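Local coordinates for probable phenazine-specific methyltransferase (Pseudomonas aeruginosa, PDB 2IP2), which transfers a methyl group from S-adenosyl-L-methionine to phenazine-1-carboxylate, giving 5-methylphenazine-1-carboxylate on the pathway to the virulence pigment pyocyanin, at residues A[158-163]-A[320-325]; A[236-241]-A[269-274]; A[265-270]-A[328-333]. All blocks are in the same frame, centred on the assembly; numbering follows the deposited sequence.

Overall arrangement
All three contacts lie around one mixed seven-stranded sheet of strand order 3-2-1-4-5-7-6, the order of class I methyltransferases. Contact 2 (236-241 with 269-274) pairs the fourth and fifth strands in parallel, and contact 3 (265-270 with 328-333) joins the fifth to the antiparallel seventh; they share Val269 and Val270, their centres about 9 Å apart. Contact 1 brings helix 154-163 against the end of the outermost strand, 314-322, about 11 Å (centre to centre) from contact 2 and 15 Å from contact 3. Contact 2 is nested in the loop that contact 1 closes. Together they tie helix 154-163 to the C-terminal strands, near Arg241, predicted to bind S-adenosyl-L-methionine.

Contact 1: A[158-163]-A[320-325]; sequences HEIPRL and VDLPME
Helix 154-163, which leads into the first strand of the methyltransferase sheet, packs here against the end of strand 314-322, the outermost strand at the antiparallel end of that sheet. The short axes run nearly antiparallel, at 150°, and come no closer than 10.1 Å, so the two elements meet through side chains alone. Leu163 and Leu322 bury the most surface here. Leu163 CG stands anti to the carbonyl carbon (chi1 -65°), which sends CD1 between two partners on the strand. It meets Val320 tip to tip, with CD1 3.5 Å from CG1 of the valine, the branch anti to that residue's backbone N. The other partner, Leu322, is crossed obliquely, and there Leu163 CD1 and Leu322 CD2 are only 3.3 Å apart, tighter than usual carbon-carbon contact.

In the class I-like fold of this enzyme such helices cover a face of the central sheet, and Met328 on the adjoining strand 326-333 extends the apolar patch beneath Leu163, Val320 and Leu322. One turn back, Glu159 adds its aliphatic part: CB lies 4.1 Å from Leu322 CD2, while the side chains of Glu159 and Pro323 cross at about a right angle where Glu159 CG meets Pro323 CD. Bending of the chain at chi2 (-58°) helps place the carboxylate beside Arg162 of the same helix. There Arg162 NH1 forms a very short salt bridge of 2.4 Å to Glu159 OE2, arriving above the carboxylate plane, although the oxygen lies close to the plane of the guanidinium. Ile160 offers CG1 to Leu322 CD1 at 4.2 Å and also touches Leu181 of helix 180-188. Beyond Pro323, Met324 packs on Ile13 of the second subunit.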
ATOM      1  N   HIS A 158     -21.948  -8.130  14.110  1.00 32.91           N
ATOM      2  CA  HIS A 158     -23.050  -7.316  14.599  1.00 34.33           C
ATOM      3  C   HIS A 158     -24.198  -7.291  13.611  1.00 34.63           C
ATOM      4  O   HIS A 158     -25.356  -7.064  14.015  1.00 34.57           O
ATOM      5  CB  HIS A 158     -22.615  -5.881  14.948  1.00 34.38           C
ATOM      6  CG  HIS A 158     -21.733  -5.794  16.160  1.00 38.06           C
ATOM      7  ND1 HIS A 158     -22.040  -6.411  17.355  1.00 41.29           N
ATOM      8  CD2 HIS A 158     -20.556  -5.157  16.362  1.00 42.90           C
ATOM      9  CE1 HIS A 158     -21.095  -6.158  18.241  1.00 44.66           C
ATOM     10  NE2 HIS A 158     -20.174  -5.409  17.661  1.00 44.86           N
ATOM     11  N   GLU A 159     -23.891  -7.507  12.326  1.00 35.03           N
ATOM     12  CA  GLU A 159     -24.951  -7.659  11.297  1.00 35.51           C
ATOM     13  C   GLU A 159     -25.720  -8.946  11.428  1.00 35.05           C
ATOM     14  O   GLU A 159     -26.879  -8.985  11.047  1.00 34.72           O
ATOM     15  CB  GLU A 159     -24.426  -7.603   9.866  1.00 36.30           C
ATOM     16  CG  GLU A 159     -24.361  -6.186   9.273  1.00 40.91           C
ATOM     17  CD  GLU A 159     -25.701  -5.464   9.269  1.00 45.41           C
ATOM     18  OE1 GLU A 159     -26.650  -5.830   8.504  1.00 46.02           O
ATOM     19  OE2 GLU A 159     -25.797  -4.511  10.063  1.00 50.81           O
ATOM     20  N   ILE A 160     -25.091  -9.996  11.942  1.00 34.21           N
ATOM     21  CA  ILE A 160     -25.742 -11.315  11.950  1.00 33.82           C
ATOM     22  C   ILE A 160     -27.131 -11.334  12.650  1.00 34.14           C
ATOM     23  O   ILE A 160     -28.148 -11.746  12.044  1.00 34.91           O
ATOM     24  CB  ILE A 160     -24.762 -12.444  12.405  1.00 34.17           C
ATOM     25  CG1 ILE A 160     -23.797 -12.728  11.252  1.00 37.09           C
ATOM     26  CG2 ILE A 160     -25.497 -13.750  12.736  1.00 29.13           C
ATOM     27  CD1 ILE A 160     -22.622 -13.527  11.645  1.00 39.65           C
ATOM     28  N   PRO A 161     -27.200 -10.876  13.916  1.00 35.25           N
ATOM     29  CA  PRO A 161     -28.511 -10.864  14.580  1.00 35.09           C
ATOM     30  C   PRO A 161     -29.491  -9.820  14.029  1.00 36.89           C
ATOM     31  O   PRO A 161     -30.655  -9.801  14.481  1.00 36.17           O
ATOM     32  CB  PRO A 161     -28.165 -10.536  16.024  1.00 36.23           C
ATOM     33  CG  PRO A 161     -26.876  -9.723  15.909  1.00 34.55           C
ATOM     34  CD  PRO A 161     -26.124 -10.391  14.807  1.00 34.47           C
ATOM     35  N   ARG A 162     -29.027  -8.938  13.131  1.00 37.60           N
ATOM     36  CA  ARG A 162     -29.930  -8.047  12.371  1.00 39.90           C
ATOM     37  C   ARG A 162     -30.491  -8.775  11.152  1.00 39.89           C
ATOM     38  O   ARG A 162     -31.592  -8.463  10.711  1.00 41.63           O
ATOM     39  CB  ARG A 162     -29.244  -6.749  11.902  1.00 40.52           C
ATOM     40  CG  ARG A 162     -28.732  -5.819  13.024  1.00 42.17           C
ATOM     41  CD  ARG A 162     -28.095  -4.503  12.489  1.00 44.44           C
ATOM     42  NE  ARG A 162     -27.265  -3.849  13.515  1.00 50.35           N
ATOM     43  CZ  ARG A 162     -25.935  -3.673  13.438  1.00 52.95           C
ATOM     44  NH1 ARG A 162     -25.249  -4.063  12.361  1.00 52.91           N
ATOM     45  NH2 ARG A 162     -25.276  -3.091  14.444  1.00 52.96           N
ATOM     46  N   LEU A 163     -29.746  -9.730  10.593  1.00 38.83           N
ATOM     47  CA  LEU A 163     -30.253 -10.508   9.435  1.00 37.21           C
ATOM     48  C   LEU A 163     -31.017 -11.777   9.839  1.00 36.61           C
ATOM     49  O   LEU A 163     -31.881 -12.242   9.094  1.00 37.26           O
ATOM     50  CB  LEU A 163     -29.113 -10.901   8.497  1.00 37.57           C
ATOM     51  CG  LEU A 163     -28.313  -9.838   7.737  1.00 38.15           C
ATOM     52  CD1 LEU A 163     -26.922 -10.434   7.407  1.00 38.77           C
ATOM     53  CD2 LEU A 163     -29.010  -9.357   6.439  1.00 39.29           C
ATOM     54  N   VAL A 320     -25.753 -13.958   1.909  1.00 32.78           N
ATOM     55  CA  VAL A 320     -25.715 -12.510   2.177  1.00 32.88           C
ATOM     56  C   VAL A 320     -24.259 -12.027   2.224  1.00 33.44           C
ATOM     57  O   VAL A 320     -23.419 -12.679   2.860  1.00 33.46           O
ATOM     58  CB  VAL A 320     -26.438 -12.180   3.533  1.00 32.72           C
ATOM     59  CG1 VAL A 320     -26.342 -10.662   3.915  1.00 31.72           C
ATOM     60  CG2 VAL A 320     -27.877 -12.627   3.521  1.00 33.27           C
ATOM     61  N   ASP A 321     -23.957 -10.904   1.565  1.00 32.80           N
ATOM     62  CA  ASP A 321     -22.652 -10.265   1.674  1.00 32.73           C
ATOM     63  C   ASP A 321     -22.585  -9.417   2.910  1.00 33.53           C
ATOM     64  O   ASP A 321     -23.343  -8.432   3.044  1.00 32.98           O
ATOM     65  CB  ASP A 321     -22.366  -9.395   0.446  1.00 34.39           C
ATOM     66  CG  ASP A 321     -22.157 -10.219  -0.819  1.00 36.35           C
ATOM     67  OD1 ASP A 321     -22.008 -11.443  -0.697  1.00 40.79           O
ATOM     68  OD2 ASP A 321     -22.119  -9.643  -1.924  1.00 42.39           O
ATOM     69  N   LEU A 322     -21.682  -9.787   3.812  1.00 33.23           N
ATOM     70  CA  LEU A 322     -21.462  -9.034   5.065  1.00 33.39           C
ATOM     71  C   LEU A 322     -20.251  -8.087   4.945  1.00 34.04           C
ATOM     72  O   LEU A 322     -19.496  -8.162   3.976  1.00 32.85           O
ATOM     73  CB  LEU A 322     -21.284 -10.002   6.265  1.00 32.50           C
ATOM     74  CG  LEU A 322     -22.281 -11.114   6.623  1.00 33.11           C
ATOM     75  CD1 LEU A 322     -21.614 -12.017   7.704  1.00 28.52           C
ATOM     76  CD2 LEU A 322     -23.605 -10.539   7.156  1.00 34.52           C
ATOM     77  N   PRO A 323     -20.056  -7.181   5.932  1.00 34.88           N
ATOM     78  CA  PRO A 323     -18.854  -6.335   5.876  1.00 36.16           C
ATOM     79  C   PRO A 323     -17.534  -7.095   5.818  1.00 37.97           C
ATOM     80  O   PRO A 323     -17.446  -8.257   6.257  1.00 37.04           O
ATOM     81  CB  PRO A 323     -18.930  -5.501   7.186  1.00 36.20           C
ATOM     82  CG  PRO A 323     -20.361  -5.502   7.567  1.00 35.01           C
ATOM     83  CD  PRO A 323     -20.924  -6.847   7.082  1.00 35.35           C
ATOM     84  N   MET A 324     -16.516  -6.402   5.282  1.00 38.60           N
ATOM     85  CA  MET A 324     -15.144  -6.867   5.198  1.00 40.73           C
ATOM     86  C   MET A 324     -15.037  -8.187   4.474  1.00 39.56           C
ATOM     87  O   MET A 324     -14.424  -9.142   4.979  1.00 39.17           O
ATOM     88  CB  MET A 324     -14.530  -6.950   6.585  1.00 40.70           C
ATOM     89  CG  MET A 324     -15.022  -5.808   7.460  1.00 44.94           C
ATOM     90  SD  MET A 324     -13.763  -5.272   8.595  1.00 51.61           S
ATOM     91  CE  MET A 324     -12.270  -5.899   7.756  1.00 49.58           C
ATOM     92  N   GLU A 325     -15.671  -8.234   3.295  1.00 37.34           N
ATOM     93  CA  GLU A 325     -15.568  -9.358   2.383  1.00 36.07           C
ATOM     94  C   GLU A 325     -15.963 -10.712   3.013  1.00 34.12           C
ATOM     95  O   GLU A 325     -15.450 -11.751   2.610  1.00 34.65           O
ATOM     96  CB  GLU A 325     -14.166  -9.422   1.710  1.00 35.96           C
ATOM     97  CG  GLU A 325     -13.801  -8.226   0.799  1.00 38.90           C
ATOM     98  CD  GLU A 325     -14.717  -8.065  -0.420  1.00 43.55           C
ATOM     99  OE1 GLU A 325     -15.217  -9.088  -0.930  1.00 44.65           O
ATOM    100  OE2 GLU A 325     -14.921  -6.919  -0.870  1.00 43.63           O
TER

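Contact 2: A[236-241]-A[269-274]; sequences IYLLSR and VVIERT
Four backbone hydrogen bonds hold strands 236-240 and 269-272 in parallel register, passing in turn through Tyr237 O, Leu239 N and O, and Arg241 N. The first, from Val269 N to Tyr237 O, is the shortest at 2.7 Å. Leu239 is gripped at both ends, its N bonded to Val269 O and its O accepting from Ile271 N at 2.9 Å; in this last bond the donor stands above the carbonyl plane. Finally, Arg241 N lies on the extension of the Ile271 C=O bond (C=O...N angle 180°). CA-H...O contacts from Leu238, Val270 and Ser240 fill the intervals.

These strands and helix 248-261 form a beta-alpha-beta unit of the Rossmann-like fold, with Arg241, predicted to bind S-adenosyl-L-methionine, just past the end of the fourth strand.

Apolar packing joins Leu238, Val269 and Ile271 on the face where Leu181 of helix 180-188 rests on Leu238, Ser240 and Ile271. Leu238 and Val269 lie side by side, Leu238 CD2 4.1 Å from Val269 CB. Ser240 CB rests against Ile271 CD1. Ile236 CG2 meets Val269 CG2 at 3.9 Å.

Glu272, bent at chi2, brings OE2 to 3.0 Å from Arg241 CA; this oxygen accepts a weak hydrogen bond from Gly244 N.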
ATOM      1  N   ILE A 236     -30.311 -22.585  15.541  1.00 28.33           N
ATOM      2  CA  ILE A 236     -29.315 -21.997  14.623  1.00 29.21           C
ATOM      3  C   ILE A 236     -27.907 -22.526  15.009  1.00 28.31           C
ATOM      4  O   ILE A 236     -27.481 -22.362  16.171  1.00 29.25           O
ATOM      5  CB  ILE A 236     -29.353 -20.452  14.687  1.00 29.19           C
ATOM      6  CG1 ILE A 236     -30.718 -19.928  14.235  1.00 28.39           C
ATOM      7  CG2 ILE A 236     -28.230 -19.871  13.792  1.00 30.02           C
ATOM      8  CD1 ILE A 236     -31.048 -18.512  14.680  1.00 29.19           C
ATOM      9  N   TYR A 237     -27.217 -23.147  14.051  1.00 26.25           N
ATOM     10  CA  TYR A 237     -25.829 -23.666  14.219  1.00 26.45           C
ATOM     11  C   TYR A 237     -24.903 -22.759  13.411  1.00 26.82           C
ATOM     12  O   TYR A 237     -24.945 -22.760  12.188  1.00 27.36           O
ATOM     13  CB  TYR A 237     -25.702 -25.108  13.716  1.00 27.04           C
ATOM     14  CG  TYR A 237     -26.322 -26.039  14.755  1.00 25.99           C
ATOM     15  CD1 TYR A 237     -27.716 -26.082  14.936  1.00 28.78           C
ATOM     16  CD2 TYR A 237     -25.504 -26.836  15.569  1.00 23.82           C
ATOM     17  CE1 TYR A 237     -28.261 -26.918  15.940  1.00 28.34           C
ATOM     18  CE2 TYR A 237     -26.049 -27.669  16.549  1.00 27.02           C
ATOM     19  CZ  TYR A 237     -27.427 -27.696  16.724  1.00 26.85           C
ATOM     20  OH  TYR A 237     -27.963 -28.501  17.734  1.00 29.64           O
ATOM     21  N   LEU A 238     -24.071 -22.018  14.132  1.00 27.07           N
ATOM     22  CA  LEU A 238     -23.166 -21.007  13.534  1.00 25.92           C
ATOM     23  C   LEU A 238     -21.830 -21.673  13.357  1.00 26.34           C
ATOM     24  O   LEU A 238     -21.265 -22.203  14.331  1.00 26.27           O
ATOM     25  CB  LEU A 238     -23.038 -19.876  14.539  1.00 26.88           C
ATOM     26  CG  LEU A 238     -24.343 -19.192  14.914  1.00 25.91           C
ATOM     27  CD1 LEU A 238     -24.155 -18.515  16.281  1.00 28.08           C
ATOM     28  CD2 LEU A 238     -24.893 -18.311  13.798  1.00 27.68           C
ATOM     29  N   LEU A 239     -21.320 -21.651  12.116  1.00 26.12           N
ATOM     30  CA  LEU A 239     -20.045 -22.213  11.713  1.00 27.28           C
ATOM     31  C   LEU A 239     -19.200 -21.038  11.190  1.00 27.43           C
ATOM     32  O   LEU A 239     -19.240 -20.739  10.009  1.00 25.49           O
ATOM     33  CB  LEU A 239     -20.256 -23.265  10.569  1.00 25.17           C
ATOM     34  CG  LEU A 239     -20.523 -24.716  11.011  1.00 31.56           C
ATOM     35  CD1 LEU A 239     -21.622 -24.803  12.081  1.00 33.16           C
ATOM     36  CD2 LEU A 239     -20.846 -25.646   9.799  1.00 29.77           C
ATOM     37  N   SER A 240     -18.515 -20.335  12.102  1.00 29.66           N
ATOM     38  CA  SER A 240     -17.848 -19.074  11.754  1.00 31.00           C
ATOM     39  C   SER A 240     -16.382 -19.363  11.630  1.00 32.76           C
ATOM     40  O   SER A 240     -15.739 -19.814  12.600  1.00 31.77           O
ATOM     41  CB  SER A 240     -18.103 -18.011  12.831  1.00 31.36           C
ATOM     42  OG  SER A 240     -17.327 -16.820  12.645  1.00 34.34           O
ATOM     43  N   ARG A 241     -15.852 -19.128  10.438  1.00 34.71           N
ATOM     44  CA  ARG A 241     -14.434 -19.336  10.186  1.00 37.58           C
ATOM     45  C   ARG A 241     -13.976 -20.710  10.676  1.00 38.83           C
ATOM     46  O   ARG A 241     -12.934 -20.817  11.302  1.00 39.67           O
ATOM     47  CB  ARG A 241     -13.611 -18.236  10.877  1.00 38.65           C
ATOM     48  CG  ARG A 241     -13.904 -16.868  10.359  1.00 41.69           C
ATOM     49  CD  ARG A 241     -12.743 -15.899  10.646  1.00 48.58           C
ATOM     50  NE  ARG A 241     -13.020 -14.969  11.754  1.00 52.49           N
ATOM     51  CZ  ARG A 241     -13.808 -13.894  11.655  1.00 55.64           C
ATOM     52  NH1 ARG A 241     -14.419 -13.618  10.501  1.00 55.64           N
ATOM     53  NH2 ARG A 241     -13.996 -13.087  12.708  1.00 56.82           N
ATOM     54  N   VAL A 269     -25.554 -22.048   9.615  1.00 28.16           N
ATOM     55  CA  VAL A 269     -25.194 -20.725   9.113  1.00 27.80           C
ATOM     56  C   VAL A 269     -23.656 -20.681   9.051  1.00 27.52           C
ATOM     57  O   VAL A 269     -22.981 -20.775  10.087  1.00 25.82           O
ATOM     58  CB  VAL A 269     -25.739 -19.588  10.041  1.00 29.07           C
ATOM     59  CG1 VAL A 269     -25.118 -18.181   9.636  1.00 28.91           C
ATOM     60  CG2 VAL A 269     -27.295 -19.556  10.026  1.00 30.38           C
ATOM     61  N   VAL A 270     -23.121 -20.616   7.829  1.00 27.36           N
ATOM     62  CA  VAL A 270     -21.692 -20.604   7.609  1.00 27.13           C
ATOM     63  C   VAL A 270     -21.275 -19.140   7.407  1.00 27.06           C
ATOM     64  O   VAL A 270     -21.859 -18.402   6.568  1.00 26.62           O
ATOM     65  CB  VAL A 270     -21.349 -21.391   6.353  1.00 29.34           C
ATOM     66  CG1 VAL A 270     -19.862 -21.283   6.058  1.00 27.88           C
ATOM     67  CG2 VAL A 270     -21.803 -22.888   6.476  1.00 29.40           C
ATOM     68  N   ILE A 271     -20.327 -18.682   8.218  1.00 27.43           N
ATOM     69  CA  ILE A 271     -19.879 -17.286   8.115  1.00 27.85           C
ATOM     70  C   ILE A 271     -18.435 -17.402   7.739  1.00 28.37           C
ATOM     71  O   ILE A 271     -17.657 -17.920   8.542  1.00 27.97           O
ATOM     72  CB  ILE A 271     -20.032 -16.560   9.469  1.00 28.88           C
ATOM     73  CG1 ILE A 271     -21.491 -16.584   9.917  1.00 30.40           C
ATOM     74  CG2 ILE A 271     -19.511 -15.130   9.379  1.00 31.22           C
ATOM     75  CD1 ILE A 271     -21.635 -16.572  11.431  1.00 34.84           C
ATOM     76  N   GLU A 272     -18.066 -16.977   6.509  1.00 28.60           N
ATOM     77  CA  GLU A 272     -16.707 -17.198   6.032  1.00 28.93           C
ATOM     78  C   GLU A 272     -16.405 -16.302   4.851  1.00 27.97           C
ATOM     79  O   GLU A 272     -17.321 -15.914   4.125  1.00 27.03           O
ATOM     80  CB  GLU A 272     -16.448 -18.669   5.665  1.00 31.00           C
ATOM     81  CG  GLU A 272     -14.989 -19.093   6.076  1.00 37.13           C
ATOM     82  CD  GLU A 272     -14.850 -20.505   6.611  1.00 45.57           C
ATOM     83  OE1 GLU A 272     -15.496 -21.430   6.080  1.00 51.49           O
ATOM     84  OE2 GLU A 272     -14.048 -20.709   7.561  1.00 50.82           O
ATOM     85  N   ARG A 273     -15.156 -15.910   4.664  1.00 26.34           N
ATOM     86  CA  ARG A 273     -14.886 -15.217   3.379  1.00 28.21           C
ATOM     87  C   ARG A 273     -14.834 -16.255   2.266  1.00 27.99           C
ATOM     88  O   ARG A 273     -14.121 -17.216   2.375  1.00 28.71           O
ATOM     89  CB  ARG A 273     -13.547 -14.512   3.354  1.00 28.33           C
ATOM     90  CG  ARG A 273     -13.389 -13.422   4.332  1.00 31.02           C
ATOM     91  CD  ARG A 273     -12.214 -12.487   3.792  1.00 30.09           C
ATOM     92  NE  ARG A 273     -12.260 -11.334   4.659  1.00 33.52           N
ATOM     93  CZ  ARG A 273     -11.448 -11.190   5.675  1.00 37.17           C
ATOM     94  NH1 ARG A 273     -10.467 -12.079   5.843  1.00 36.42           N
ATOM     95  NH2 ARG A 273     -11.572 -10.134   6.450  1.00 40.51           N
ATOM     96  N   THR A 274     -15.590 -16.069   1.201  1.00 29.61           N
ATOM     97  CA  THR A 274     -15.433 -16.986   0.067  1.00 30.42           C
ATOM     98  C   THR A 274     -15.102 -16.157  -1.183  1.00 31.39           C
ATOM     99  O   THR A 274     -15.466 -14.997  -1.241  1.00 32.76           O
ATOM    100  CB  THR A 274     -16.718 -17.806  -0.220  1.00 30.27           C
ATOM    101  OG1 THR A 274     -17.766 -16.906  -0.610  1.00 32.36           O
ATOM    102  CG2 THR A 274     -17.161 -18.588   0.993  1.00 29.12           C
TER

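Contact 3: A[265-270]-A[328-333]; sequences DGRVVV and MIVAAR
Strands 267-270 and 328-333 run antiparallel, their short axes 4.7 Å apart and inclined at 161°. Two hydrogen-bonded pairs carry the register. Val268 and Ala331 exchange bonds through N and O of both residues, the one from Ala331 N to Val268 O measuring 2.8 Å. Val270 and Ile329 repeat the pattern, with Ile329 N giving the straightest bond to Val270 O (171°). Between them Val269 and Val330 form a non-hydrogen-bonded pair, beside which Val269 CA makes a CA-H...O contact with Ile329 O at 3.4 Å.

On the face bearing Val269, CG2 of that residue lies alongside Val330 CG2, the two valines pointing the same way. CG1 of Val269 turns instead toward Met328, whose CG it meets obliquely at 3.7 Å; the methionine is extended through chi1 and chi2 and bends at chi3. Leu164 covers Val269, Met328 and Val330. The opposite face carries Val270 and Ile329, both packed on Leu309 of helix 302-311.

Toward the loop end Arg267 crosses Val330 at about a right angle, CG against CG1, and bends at chi2 (-53°). Its guanidinium then lies over the methyl of Ala332, with NH2 3.4 Å from CB and the methyl offset toward the rim of that face. NH2 bonds to Gly266 O at 3.2 Å, the acceptor in the guanidinium plane but the donor well above the carbonyl plane. Weak hydrogen bonds from NH1 and NH2 to Asp265 OD1 make up a salt bridge, and NE pairs with Glu317 on strand 314-322.

With a methyl over one face and acceptors around its nitrogens, the guanidinium is probably restricted in position and rotation, chiefly by Gly266 O and Glu317, and the carboxylates of Asp265 and Glu317 probably balance its charge where the strand begins.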
ATOM      1  N   ASP A 265     -36.674 -27.735  11.376  1.00 39.24           N
ATOM      2  CA  ASP A 265     -36.618 -26.431  10.705  1.00 40.15           C
ATOM      3  C   ASP A 265     -35.382 -25.612  11.195  1.00 38.84           C
ATOM      4  O   ASP A 265     -35.342 -24.376  11.030  1.00 39.67           O
ATOM      5  CB  ASP A 265     -37.955 -25.678  10.941  1.00 42.58           C
ATOM      6  CG  ASP A 265     -38.025 -24.321  10.276  1.00 44.45           C
ATOM      7  OD1 ASP A 265     -38.113 -24.282   9.028  1.00 51.90           O
ATOM      8  OD2 ASP A 265     -38.061 -23.292  11.003  1.00 46.25           O
ATOM      9  N   GLY A 266     -34.390 -26.310  11.785  1.00 36.35           N
ATOM     10  CA  GLY A 266     -33.135 -25.657  12.232  1.00 34.90           C
ATOM     11  C   GLY A 266     -32.361 -25.153  11.025  1.00 33.32           C
ATOM     12  O   GLY A 266     -32.648 -25.551   9.882  1.00 32.51           O
ATOM     13  N   ARG A 267     -31.340 -24.313  11.275  1.00 31.42           N
ATOM     14  CA  ARG A 267     -30.548 -23.759  10.181  1.00 31.02           C
ATOM     15  C   ARG A 267     -29.095 -23.989  10.543  1.00 29.18           C
ATOM     16  O   ARG A 267     -28.759 -23.986  11.710  1.00 28.27           O
ATOM     17  CB  ARG A 267     -30.789 -22.233   9.991  1.00 30.66           C
ATOM     18  CG  ARG A 267     -32.209 -21.812   9.449  1.00 35.32           C
ATOM     19  CD  ARG A 267     -32.513 -22.594   8.147  1.00 42.38           C
ATOM     20  NE  ARG A 267     -33.764 -22.221   7.483  1.00 47.58           N
ATOM     21  CZ  ARG A 267     -34.901 -22.928   7.574  1.00 50.33           C
ATOM     22  NH1 ARG A 267     -35.979 -22.529   6.925  1.00 52.28           N
ATOM     23  NH2 ARG A 267     -34.969 -24.030   8.325  1.00 47.71           N
ATOM     24  N   VAL A 268     -28.268 -24.225   9.528  1.00 28.95           N
ATOM     25  CA  VAL A 268     -26.818 -24.122   9.672  1.00 29.89           C
ATOM     26  C   VAL A 268     -26.440 -22.818   8.971  1.00 29.03           C
ATOM     27  O   VAL A 268     -26.984 -22.480   7.899  1.00 28.25           O
ATOM     28  CB  VAL A 268     -26.075 -25.336   9.086  1.00 30.33           C
ATOM     29  CG1 VAL A 268     -24.634 -25.003   8.739  1.00 32.85           C
ATOM     30  CG2 VAL A 268     -26.114 -26.533  10.071  1.00 32.00           C
ATOM     31  N   VAL A 269     -25.554 -22.048   9.615  1.00 28.16           N
ATOM     32  CA  VAL A 269     -25.194 -20.725   9.113  1.00 27.80           C
ATOM     33  C   VAL A 269     -23.656 -20.681   9.051  1.00 27.52           C
ATOM     34  O   VAL A 269     -22.981 -20.775  10.087  1.00 25.82           O
ATOM     35  CB  VAL A 269     -25.739 -19.588  10.041  1.00 29.07           C
ATOM     36  CG1 VAL A 269     -25.118 -18.181   9.636  1.00 28.91           C
ATOM     37  CG2 VAL A 269     -27.295 -19.556  10.026  1.00 30.38           C
ATOM     38  N   VAL A 270     -23.121 -20.616   7.829  1.00 27.36           N
ATOM     39  CA  VAL A 270     -21.692 -20.604   7.609  1.00 27.13           C
ATOM     40  C   VAL A 270     -21.275 -19.140   7.407  1.00 27.06           C
ATOM     41  O   VAL A 270     -21.859 -18.402   6.568  1.00 26.62           O
ATOM     42  CB  VAL A 270     -21.349 -21.391   6.353  1.00 29.34           C
ATOM     43  CG1 VAL A 270     -19.862 -21.283   6.058  1.00 27.88           C
ATOM     44  CG2 VAL A 270     -21.803 -22.888   6.476  1.00 29.40           C
ATOM     45  N   MET A 328     -22.352 -14.718   4.484  1.00 28.01           N
ATOM     46  CA  MET A 328     -23.192 -15.485   5.417  1.00 29.73           C
ATOM     47  C   MET A 328     -23.998 -16.412   4.524  1.00 29.40           C
ATOM     48  O   MET A 328     -24.719 -15.931   3.661  1.00 30.58           O
ATOM     49  CB  MET A 328     -24.134 -14.587   6.215  1.00 29.58           C
ATOM     50  CG  MET A 328     -25.088 -15.418   7.169  1.00 32.26           C
ATOM     51  SD  MET A 328     -26.211 -14.367   8.130  1.00 34.75           S
ATOM     52  CE  MET A 328     -27.418 -13.969   6.857  1.00 33.14           C
ATOM     53  N   ILE A 329     -23.840 -17.709   4.713  1.00 28.01           N
ATOM     54  CA  ILE A 329     -24.594 -18.711   3.913  1.00 27.68           C
ATOM     55  C   ILE A 329     -25.545 -19.450   4.881  1.00 28.80           C
ATOM     56  O   ILE A 329     -25.076 -20.167   5.775  1.00 27.55           O
ATOM     57  CB  ILE A 329     -23.636 -19.671   3.205  1.00 28.44           C
ATOM     58  CG1 ILE A 329     -22.734 -18.901   2.192  1.00 26.80           C
ATOM     59  CG2 ILE A 329     -24.395 -20.790   2.470  1.00 26.29           C
ATOM     60  CD1 ILE A 329     -21.453 -19.684   1.783  1.00 27.20           C
ATOM     61  N   VAL A 330     -26.866 -19.268   4.685  1.00 28.81           N
ATOM     62  CA  VAL A 330     -27.865 -19.959   5.507  1.00 29.71           C
ATOM     63  C   VAL A 330     -28.382 -21.210   4.754  1.00 32.06           C
ATOM     64  O   VAL A 330     -28.762 -21.125   3.569  1.00 30.70           O
ATOM     65  CB  VAL A 330     -29.009 -19.024   5.952  1.00 31.08           C
ATOM     66  CG1 VAL A 330     -29.942 -19.768   6.943  1.00 29.28           C
ATOM     67  CG2 VAL A 330     -28.443 -17.767   6.634  1.00 29.58           C
ATOM     68  N   ALA A 331     -28.356 -22.369   5.411  1.00 32.25           N
ATOM     69  CA  ALA A 331     -28.843 -23.580   4.754  1.00 33.24           C
ATOM     70  C   ALA A 331     -29.803 -24.306   5.711  1.00 35.17           C
ATOM     71  O   ALA A 331     -29.656 -24.219   6.938  1.00 32.96           O
ATOM     72  CB  ALA A 331     -27.690 -24.478   4.334  1.00 32.88           C
ATOM     73  N   ALA A 332     -30.816 -24.958   5.139  1.00 36.59           N
ATOM     74  CA  ALA A 332     -31.708 -25.859   5.922  1.00 39.32           C
ATOM     75  C   ALA A 332     -31.504 -27.302   5.503  1.00 40.67           C
ATOM     76  O   ALA A 332     -30.838 -27.608   4.501  1.00 39.48           O
ATOM     77  CB  ALA A 332     -33.165 -25.456   5.780  1.00 39.01           C
ATOM     78  N   ARG A 333     -32.054 -28.201   6.309  1.00 44.07           N
ATOM     79  CA  ARG A 333     -32.145 -29.616   5.951  1.00 46.98           C
ATOM     80  C   ARG A 333     -32.726 -29.780   4.546  1.00 47.40           C
ATOM     81  O   ARG A 333     -33.829 -29.281   4.257  1.00 47.61           O
ATOM     82  CB  ARG A 333     -33.062 -30.329   6.945  1.00 47.04           C
ATOM     83  CG  ARG A 333     -32.759 -31.812   7.143  1.00 48.81           C
ATOM     84  CD  ARG A 333     -33.767 -32.474   8.090  1.00 50.80           C
ATOM     85  NE  ARG A 333     -33.851 -31.814   9.403  1.00 56.68           N
ATOM     86  CZ  ARG A 333     -33.180 -32.199  10.496  1.00 59.36           C
ATOM     87  NH1 ARG A 333     -32.361 -33.248  10.461  1.00 60.01           N
ATOM     88  NH2 ARG A 333     -33.334 -31.534  11.637  1.00 60.05           N
TER